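Side-chain contacts in protein transport protein SEC16 (Saccharomyces cerevisiae, PDB 3MZK), which helps start assembly of the COPII coat that forms transport vesicles at the endoplasmic reticulum, takes part in cargo selection and also functions in autophagy: residues B[196-201]-B[219-224]; B[104-109]-B[336-341]. One frame throughout, in Å; residues are numbered along the deposited sequence.

Interaction 1 of 2, residues B[196-201]-B[219-224]; sequences EVIQKY and FLLLIF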
ATOM      1  N   GLU B 196     -17.400   8.548 -14.528  1.00 73.97           N
ATOM      2  CA  GLU B 196     -18.365   9.383 -15.238  1.00 73.57           C
ATOM      3  C   GLU B 196     -17.940   9.601 -16.688  1.00 76.43           C
ATOM      4  O   GLU B 196     -18.772   9.628 -17.593  1.00 86.85           O
ATOM      5  CB  GLU B 196     -18.550  10.727 -14.528  1.00 68.64           C
ATOM      6  N   VAL B 197     -16.639   9.757 -16.902  1.00 70.11           N
ATOM      7  CA  VAL B 197     -16.117   9.932 -18.248  1.00 67.64           C
ATOM      8  C   VAL B 197     -16.367   8.678 -19.078  1.00 70.65           C
ATOM      9  O   VAL B 197     -16.718   8.762 -20.256  1.00 74.74           O
ATOM     10  CB  VAL B 197     -14.609  10.257 -18.237  1.00 67.25           C
ATOM     11  CG1 VAL B 197     -14.070  10.348 -19.662  1.00 59.21           C
ATOM     12  CG2 VAL B 197     -14.348  11.553 -17.474  1.00 63.75           C
ATOM     13  N   ILE B 198     -16.188   7.516 -18.457  1.00 65.02           N
ATOM     14  CA  ILE B 198     -16.397   6.249 -19.145  1.00 66.60           C
ATOM     15  C   ILE B 198     -17.828   6.160 -19.654  1.00 73.36           C
ATOM     16  O   ILE B 198     -18.073   5.779 -20.801  1.00 61.77           O
ATOM     17  CB  ILE B 198     -16.120   5.050 -18.225  1.00 63.17           C
ATOM     18  CG1 ILE B 198     -14.713   5.142 -17.635  1.00 73.69           C
ATOM     19  CG2 ILE B 198     -16.292   3.752 -18.992  1.00 56.14           C
ATOM     20  CD1 ILE B 198     -14.337   3.972 -16.760  1.00 81.85           C
ATOM     21  N   GLN B 199     -18.770   6.526 -18.792  1.00 79.79           N
ATOM     22  CA  GLN B 199     -20.177   6.497 -19.152  1.00 79.24           C
ATOM     23  C   GLN B 199     -20.454   7.421 -20.335  1.00 70.75           C
ATOM     24  O   GLN B 199     -21.077   7.011 -21.319  1.00 66.54           O
ATOM     25  CB  GLN B 199     -21.043   6.895 -17.958  1.00 96.41           C
ATOM     26  CG  GLN B 199     -20.769   6.077 -16.706  1.00113.09           C
ATOM     27  CD  GLN B 199     -21.923   6.107 -15.723  1.00119.24           C
ATOM     28  OE1 GLN B 199     -23.037   6.507 -16.066  1.00118.70           O
ATOM     29  NE2 GLN B 199     -21.664   5.681 -14.493  1.00124.29           N
ATOM     30  N   LYS B 200     -19.989   8.665 -20.239  1.00 64.39           N
ATOM     31  CA  LYS B 200     -20.251   9.652 -21.284  1.00 64.65           C
ATOM     32  C   LYS B 200     -19.676   9.195 -22.621  1.00 76.69           C
ATOM     33  O   LYS B 200     -20.294   9.374 -23.663  1.00 84.85           O
ATOM     34  CB  LYS B 200     -19.731  11.046 -20.883  1.00 52.31           C
ATOM     35  CG  LYS B 200     -20.705  11.833 -19.895  1.00 61.63           C
ATOM     36  CD  LYS B 200     -19.978  13.059 -19.216  1.00148.92           C
ATOM     37  CE  LYS B 200     -20.903  13.751 -18.150  1.00122.42           C
ATOM     38  NZ  LYS B 200     -20.138  14.900 -17.440  1.00 70.21           N
ATOM     39  N   TYR B 201     -18.492   8.598 -22.591  1.00 78.63           N
ATOM     40  CA  TYR B 201     -17.871   8.114 -23.823  1.00 82.10           C
ATOM     41  C   TYR B 201     -18.691   6.989 -24.463  1.00 84.97           C
ATOM     42  O   TYR B 201     -18.937   6.995 -25.668  1.00 88.01           O
ATOM     43  CB  TYR B 201     -16.424   7.663 -23.576  1.00 72.76           C
ATOM     44  CG  TYR B 201     -15.881   6.771 -24.663  1.00 65.03           C
ATOM     45  CD1 TYR B 201     -15.509   7.290 -25.896  1.00 68.87           C
ATOM     46  CD2 TYR B 201     -15.752   5.405 -24.461  1.00 65.74           C
ATOM     47  CE1 TYR B 201     -15.020   6.473 -26.899  1.00 60.16           C
ATOM     48  CE2 TYR B 201     -15.266   4.581 -25.452  1.00 70.92           C
ATOM     49  CZ  TYR B 201     -14.902   5.118 -26.670  1.00 68.69           C
ATOM     50  OH  TYR B 201     -14.420   4.290 -27.659  1.00 61.11           O
ATOM     51  N   PHE B 219     -21.786  -4.077 -20.668  1.00 70.47           N
ATOM     52  CA  PHE B 219     -20.729  -5.037 -20.393  1.00 64.79           C
ATOM     53  C   PHE B 219     -19.382  -4.328 -20.265  1.00 60.77           C
ATOM     54  O   PHE B 219     -18.686  -4.487 -19.264  1.00 54.94           O
ATOM     55  CB  PHE B 219     -20.693  -6.115 -21.478  1.00 54.85           C
ATOM     56  CG  PHE B 219     -20.160  -7.441 -21.006  1.00 67.14           C
ATOM     57  CD1 PHE B 219     -20.639  -8.626 -21.543  1.00 60.46           C
ATOM     58  CD2 PHE B 219     -19.177  -7.506 -20.033  1.00 69.96           C
ATOM     59  CE1 PHE B 219     -20.150  -9.846 -21.118  1.00 55.31           C
ATOM     60  CE2 PHE B 219     -18.684  -8.727 -19.603  1.00 67.20           C
ATOM     61  CZ  PHE B 219     -19.174  -9.897 -20.148  1.00 58.38           C
ATOM     62  N   LEU B 220     -19.027  -3.536 -21.273  1.00 64.85           N
ATOM     63  CA  LEU B 220     -17.768  -2.792 -21.255  1.00 73.97           C
ATOM     64  C   LEU B 220     -17.671  -1.893 -20.027  1.00 78.51           C
ATOM     65  O   LEU B 220     -16.633  -1.841 -19.359  1.00 79.53           O
ATOM     66  CB  LEU B 220     -17.614  -1.948 -22.522  1.00 76.86           C
ATOM     67  CG  LEU B 220     -17.251  -2.679 -23.813  1.00 77.49           C
ATOM     68  CD1 LEU B 220     -17.193  -1.700 -24.971  1.00 69.77           C
ATOM     69  CD2 LEU B 220     -15.928  -3.410 -23.654  1.00 77.89           C
ATOM     70  N   LEU B 221     -18.758  -1.183 -19.742  1.00 65.63           N
ATOM     71  CA  LEU B 221     -18.802  -0.278 -18.606  1.00 55.64           C
ATOM     72  C   LEU B 221     -18.440  -1.009 -17.326  1.00 64.25           C
ATOM     73  O   LEU B 221     -17.616  -0.534 -16.547  1.00 71.07           O
ATOM     74  CB  LEU B 221     -20.187   0.348 -18.476  1.00 58.08           C
ATOM     75  CG  LEU B 221     -20.398   1.248 -17.259  1.00 62.49           C
ATOM     76  CD1 LEU B 221     -19.332   2.328 -17.190  1.00 67.86           C
ATOM     77  CD2 LEU B 221     -21.781   1.863 -17.305  1.00 65.44           C
ATOM     78  N   LEU B 222     -19.045  -2.172 -17.117  1.00 54.82           N
ATOM     79  CA  LEU B 222     -18.819  -2.928 -15.893  1.00 60.82           C
ATOM     80  C   LEU B 222     -17.377  -3.405 -15.749  1.00 66.73           C
ATOM     81  O   LEU B 222     -16.775  -3.259 -14.685  1.00 75.98           O
ATOM     82  CB  LEU B 222     -19.772  -4.120 -15.805  1.00 63.85           C
ATOM     83  CG  LEU B 222     -19.569  -4.935 -14.528  1.00 63.79           C
ATOM     84  CD1 LEU B 222     -20.845  -4.982 -13.722  1.00 69.23           C
ATOM     85  CD2 LEU B 222     -19.072  -6.335 -14.851  1.00 65.67           C
ATOM     86  N   ILE B 223     -16.833  -3.985 -16.816  1.00 58.73           N
ATOM     87  CA  ILE B 223     -15.449  -4.456 -16.815  1.00 59.75           C
ATOM     88  C   ILE B 223     -14.463  -3.359 -16.430  1.00 56.41           C
ATOM     89  O   ILE B 223     -13.549  -3.586 -15.637  1.00 57.05           O
ATOM     90  CB  ILE B 223     -15.042  -5.010 -18.189  1.00 55.38           C
ATOM     91  CG1 ILE B 223     -15.909  -6.215 -18.548  1.00 55.98           C
ATOM     92  CG2 ILE B 223     -13.587  -5.414 -18.180  1.00 47.01           C
ATOM     93  CD1 ILE B 223     -15.570  -6.831 -19.876  1.00 38.86           C
ATOM     94  N   PHE B 224     -14.652  -2.172 -16.995  1.00 60.51           N
ATOM     95  CA  PHE B 224     -13.765  -1.047 -16.715  1.00 62.35           C
ATOM     96  C   PHE B 224     -13.988  -0.474 -15.319  1.00 63.57           C
ATOM     97  O   PHE B 224     -13.062   0.054 -14.706  1.00 74.20           O
ATOM     98  CB  PHE B 224     -13.917   0.045 -17.781  1.00 58.62           C
ATOM     99  CG  PHE B 224     -13.488  -0.390 -19.150  1.00 57.47           C
ATOM    100  CD1 PHE B 224     -12.308  -1.097 -19.328  1.00 61.95           C
ATOM    101  CD2 PHE B 224     -14.272  -0.115 -20.259  1.00 64.79           C
ATOM    102  CE1 PHE B 224     -11.913  -1.511 -20.588  1.00 58.31           C
ATOM    103  CE2 PHE B 224     -13.881  -0.527 -21.524  1.00 62.00           C
ATOM    104  CZ  PHE B 224     -12.701  -1.226 -21.687  1.00 56.83           C
TER
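No polar bond joins Ile198 and Gln199 to Leu221 and Phe224; the shortest one here is internal to a helix, from Tyr201 N to Val197 O at 2.9 Å. Every atom pair that meets across the contact is carbon to carbon. CD1 of Leu221 meets both residues of the other helix, 3.8 Å from Ile198 CG2 and 4.0 Å from Gln199 CG. The leucine reaches them because its CG stands opposite the backbone nitrogen (chi1 176°). Ile198 divides its two branches: CG2 serves the leucine, while CG1 carries Ile198 CD1 to within 4.1 Å of Phe224 CB. The phenylalanine thus offers its root to this contact, and its side chain also packs on Leu184 of the second Sec16 subunit.

Segments 196-201 and 219-224 run nearly antiparallel (163°), their axes 10.4 Å apart, on helices 191-203 and 214-226, neighbours in the helical stack of the Sec23-binding domain. Tyr201 OH bonds to Asp178 of that same second subunit, and helix 252-261 packs against Phe219, Leu222 and Ile223. With only methyl and methylene groups meeting, apolar packing in a partly buried contact holds the segments together, and no directional bond between the two fixes their lengthwise setting.

Interaction 2 of 2, residues B[104-109]-B[336-341]; sequences QLLEMK and DEIYEY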
ATOM      1  N   GLN B 104     -18.721 -28.463  -9.839  1.00 62.34           N
ATOM      2  CA  GLN B 104     -17.417 -28.438 -10.482  1.00 69.25           C
ATOM      3  C   GLN B 104     -16.496 -27.375  -9.896  1.00 75.46           C
ATOM      4  O   GLN B 104     -15.273 -27.547  -9.868  1.00 80.54           O
ATOM      5  CB  GLN B 104     -17.582 -28.245 -11.989  1.00 69.77           C
ATOM      6  CG  GLN B 104     -18.205 -29.449 -12.677  1.00 70.58           C
ATOM      7  CD  GLN B 104     -18.717 -29.140 -14.067  1.00 72.33           C
ATOM      8  OE1 GLN B 104     -19.182 -28.034 -14.343  1.00 87.80           O
ATOM      9  NE2 GLN B 104     -18.635 -30.122 -14.952  1.00 69.79           N
ATOM     10  N   LEU B 105     -17.082 -26.277  -9.432  1.00 65.09           N
ATOM     11  CA  LEU B 105     -16.308 -25.216  -8.807  1.00 58.29           C
ATOM     12  C   LEU B 105     -15.655 -25.721  -7.528  1.00 59.97           C
ATOM     13  O   LEU B 105     -14.453 -25.535  -7.316  1.00 43.97           O
ATOM     14  CB  LEU B 105     -17.198 -24.018  -8.503  1.00 57.76           C
ATOM     15  CG  LEU B 105     -16.530 -22.893  -7.715  1.00 59.90           C
ATOM     16  CD1 LEU B 105     -15.294 -22.407  -8.445  1.00 51.52           C
ATOM     17  CD2 LEU B 105     -17.507 -21.746  -7.478  1.00 54.42           C
ATOM     18  N   LEU B 106     -16.451 -26.368  -6.682  1.00 57.71           N
ATOM     19  CA  LEU B 106     -15.945 -26.942  -5.440  1.00 58.11           C
ATOM     20  C   LEU B 106     -14.897 -28.024  -5.698  1.00 67.27           C
ATOM     21  O   LEU B 106     -13.939 -28.168  -4.936  1.00 68.99           O
ATOM     22  CB  LEU B 106     -17.094 -27.492  -4.596  1.00 56.68           C
ATOM     23  CG  LEU B 106     -17.937 -26.435  -3.876  1.00 58.95           C
ATOM     24  CD1 LEU B 106     -19.171 -27.060  -3.255  1.00 68.30           C
ATOM     25  CD2 LEU B 106     -17.110 -25.720  -2.817  1.00 58.07           C
ATOM     26  N   GLU B 107     -15.078 -28.780  -6.776  1.00 71.12           N
ATOM     27  CA  GLU B 107     -14.112 -29.809  -7.141  1.00 72.92           C
ATOM     28  C   GLU B 107     -12.753 -29.188  -7.464  1.00 67.81           C
ATOM     29  O   GLU B 107     -11.724 -29.650  -6.978  1.00 64.57           O
ATOM     30  CB  GLU B 107     -14.615 -30.638  -8.321  1.00 70.69           C
ATOM     31  CG  GLU B 107     -13.789 -31.882  -8.583  1.00 81.91           C
ATOM     32  CD  GLU B 107     -14.213 -32.612  -9.842  1.00 86.97           C
ATOM     33  OE1 GLU B 107     -14.761 -31.957 -10.756  1.00 81.94           O
ATOM     34  OE2 GLU B 107     -13.999 -33.842  -9.914  1.00 84.81           O
ATOM     35  N   MET B 108     -12.753 -28.136  -8.279  1.00 62.93           N
ATOM     36  CA  MET B 108     -11.520 -27.419  -8.596  1.00 70.08           C
ATOM     37  C   MET B 108     -10.797 -26.968  -7.336  1.00 77.42           C
ATOM     38  O   MET B 108      -9.623 -27.280  -7.136  1.00 84.21           O
ATOM     39  CB  MET B 108     -11.805 -26.184  -9.453  1.00 66.10           C
ATOM     40  CG  MET B 108     -12.258 -26.465 -10.863  1.00 66.82           C
ATOM     41  SD  MET B 108     -12.406 -24.921 -11.778  1.00 71.73           S
ATOM     42  CE  MET B 108     -10.785 -24.226 -11.490  1.00117.61           C
ATOM     43  N   LYS B 109     -11.504 -26.217  -6.496  1.00 68.64           N
ATOM     44  CA  LYS B 109     -10.901 -25.634  -5.309  1.00 71.26           C
ATOM     45  C   LYS B 109     -10.384 -26.726  -4.386  1.00 71.46           C
ATOM     46  O   LYS B 109      -9.473 -26.509  -3.590  1.00 72.70           O
ATOM     47  CB  LYS B 109     -11.911 -24.742  -4.590  1.00 70.13           C
ATOM     48  CG  LYS B 109     -12.447 -23.610  -5.457  1.00 57.25           C
ATOM     49  CD  LYS B 109     -13.488 -22.778  -4.718  1.00 58.51           C
ATOM     50  CE  LYS B 109     -12.877 -21.564  -4.037  1.00 64.28           C
ATOM     51  NZ  LYS B 109     -11.928 -21.923  -2.950  1.00 74.00           N
ATOM     52  N   ASP B 336     -21.733 -27.539   1.665  1.00 40.15           N
ATOM     53  CA  ASP B 336     -21.290 -26.795   2.834  1.00 42.01           C
ATOM     54  C   ASP B 336     -20.125 -27.463   3.551  1.00 57.14           C
ATOM     55  O   ASP B 336     -19.177 -26.790   3.956  1.00 65.99           O
ATOM     56  CB  ASP B 336     -22.443 -26.540   3.799  1.00 45.03           C
ATOM     57  CG  ASP B 336     -23.358 -25.430   3.325  1.00 59.36           C
ATOM     58  OD1 ASP B 336     -22.913 -24.634   2.472  1.00 48.50           O
ATOM     59  OD2 ASP B 336     -24.513 -25.351   3.802  1.00 57.50           O
ATOM     60  N   GLU B 337     -20.175 -28.782   3.700  1.00 51.86           N
ATOM     61  CA  GLU B 337     -19.089 -29.478   4.390  1.00 58.43           C
ATOM     62  C   GLU B 337     -17.809 -29.527   3.558  1.00 52.11           C
ATOM     63  O   GLU B 337     -16.706 -29.411   4.092  1.00 53.26           O
ATOM     64  CB  GLU B 337     -19.501 -30.883   4.826  1.00 54.10           C
ATOM     65  CG  GLU B 337     -18.413 -31.583   5.618  1.00 63.98           C
ATOM     66  CD  GLU B 337     -18.912 -32.806   6.351  1.00 70.25           C
ATOM     67  OE1 GLU B 337     -20.136 -33.054   6.340  1.00 61.93           O
ATOM     68  OE2 GLU B 337     -18.072 -33.517   6.944  1.00 73.82           O
ATOM     69  N   ILE B 338     -17.962 -29.696   2.249  1.00 49.09           N
ATOM     70  CA  ILE B 338     -16.824 -29.659   1.336  1.00 54.35           C
ATOM     71  C   ILE B 338     -16.166 -28.277   1.329  1.00 58.92           C
ATOM     72  O   ILE B 338     -14.937 -28.157   1.409  1.00 57.74           O
ATOM     73  CB  ILE B 338     -17.248 -30.038  -0.092  1.00 52.87           C
ATOM     74  CG1 ILE B 338     -17.646 -31.517  -0.137  1.00 48.56           C
ATOM     75  CG2 ILE B 338     -16.127 -29.733  -1.085  1.00 43.74           C
ATOM     76  CD1 ILE B 338     -18.197 -31.980  -1.469  1.00 41.37           C
ATOM     77  N   TYR B 339     -16.991 -27.240   1.239  1.00 52.49           N
ATOM     78  CA  TYR B 339     -16.511 -25.866   1.285  1.00 47.73           C
ATOM     79  C   TYR B 339     -15.750 -25.626   2.584  1.00 53.52           C
ATOM     80  O   TYR B 339     -14.750 -24.910   2.602  1.00 61.43           O
ATOM     81  CB  TYR B 339     -17.687 -24.897   1.161  1.00 50.37           C
ATOM     82  CG  TYR B 339     -17.308 -23.453   0.943  1.00 51.44           C
ATOM     83  CD1 TYR B 339     -16.475 -23.082  -0.110  1.00 56.18           C
ATOM     84  CD2 TYR B 339     -17.809 -22.450   1.770  1.00 42.55           C
ATOM     85  CE1 TYR B 339     -16.131 -21.751  -0.323  1.00 35.69           C
ATOM     86  CE2 TYR B 339     -17.474 -21.117   1.565  1.00 46.62           C
ATOM     87  CZ  TYR B 339     -16.635 -20.776   0.516  1.00 48.22           C
ATOM     88  OH  TYR B 339     -16.296 -19.459   0.307  1.00 53.43           O
ATOM     89  N   GLU B 340     -16.213 -26.237   3.669  1.00 53.49           N
ATOM     90  CA  GLU B 340     -15.532 -26.102   4.953  1.00 60.36           C
ATOM     91  C   GLU B 340     -14.176 -26.794   4.918  1.00 72.51           C
ATOM     92  O   GLU B 340     -13.171 -26.242   5.373  1.00 78.60           O
ATOM     93  CB  GLU B 340     -16.379 -26.688   6.078  1.00 58.44           C
ATOM     94  CG  GLU B 340     -15.763 -26.537   7.455  1.00 49.26           C
ATOM     95  CD  GLU B 340     -16.555 -27.263   8.523  1.00 70.90           C
ATOM     96  OE1 GLU B 340     -16.907 -28.440   8.298  1.00 73.15           O
ATOM     97  OE2 GLU B 340     -16.832 -26.659   9.583  1.00 75.79           O
ATOM     98  N   TYR B 341     -14.155 -28.008   4.378  1.00 65.16           N
ATOM     99  CA  TYR B 341     -12.915 -28.762   4.259  1.00 59.90           C
ATOM    100  C   TYR B 341     -11.861 -27.955   3.510  1.00 66.46           C
ATOM    101  O   TYR B 341     -10.693 -27.956   3.883  1.00 60.83           O
ATOM    102  CB  TYR B 341     -13.162 -30.096   3.558  1.00 55.50           C
ATOM    103  CG  TYR B 341     -11.939 -30.980   3.470  1.00 60.54           C
ATOM    104  CD1 TYR B 341     -11.412 -31.577   4.608  1.00 65.93           C
ATOM    105  CD2 TYR B 341     -11.314 -31.221   2.249  1.00 51.07           C
ATOM    106  CE1 TYR B 341     -10.294 -32.387   4.536  1.00 63.72           C
ATOM    107  CE2 TYR B 341     -10.196 -32.034   2.167  1.00 53.62           C
ATOM    108  CZ  TYR B 341      -9.692 -32.614   3.315  1.00 65.71           C
ATOM    109  OH  TYR B 341      -8.581 -33.421   3.246  1.00 73.41           O
TER
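The ring of Tyr339 is approached obliquely by Leu106, whose methyl CD2 lies 3.8 Å from Tyr339 CD1 and 4.1 Å from Tyr339 CB. The leucine therefore nestles where the ring joins its stem, and the two side chains cross at about a right angle. Phe343, one turn further along the same helix, makes an edge-to-face pair with the tyrosine ring, and Ile302 from helix 294-303 packs on the Tyr339 side chain too. The far end of the ring is held by a hydrogen bond between Tyr339 OH and the backbone oxygen of Val306, which gives this buried hydroxyl a partner and restrains how far the ring can shift. Tyr339 carries CG opposite its backbone nitrogen (chi1 -169°), and this brings its CB and CD1 against the leucine methyl CD2.

This is helix-to-helix packing inside the long alpha-solenoid of Sec16, an ACE1-like fold. Helix 101-111 comes early and helix 330-344 late, consistent with a fold-back, as in ACE1 elements, that brings distant parts of the chain together.

Lower down the leucine, Leu106 CB touches Ile338 CG2 at 4.3 Å, a looser apolar meeting; Ile338 also rests on Met84 of helix 77-94. The CA atoms of Leu106 and Tyr339 come within 6.8 Å of each other. With CG set opposite the carbonyl carbon (chi1 -76°), Leu106 can touch isoleucine with its base and tyrosine with its tip.

Interaction 1 lies wholly inside the loop that interaction 2 closes: the chain passes through 104-109, then 196-201 and 219-224, and only afterwards reaches 336-341. The two centres are 35 Å apart and the nearest atoms about 17 Å, and the contacts lie on four different helices. Interaction 1 joins two helices that follow each other along the modelled chain, about 25 Å from the centre of the chain to the centre of the contact, beside the second Sec16 subunit. Interaction 2 sits deeper, its centre about 12 Å from that of the chain. One therefore packs the stack locally at a subunit boundary, while the other joins an early helix to a late one, consistent with a folded-back chain.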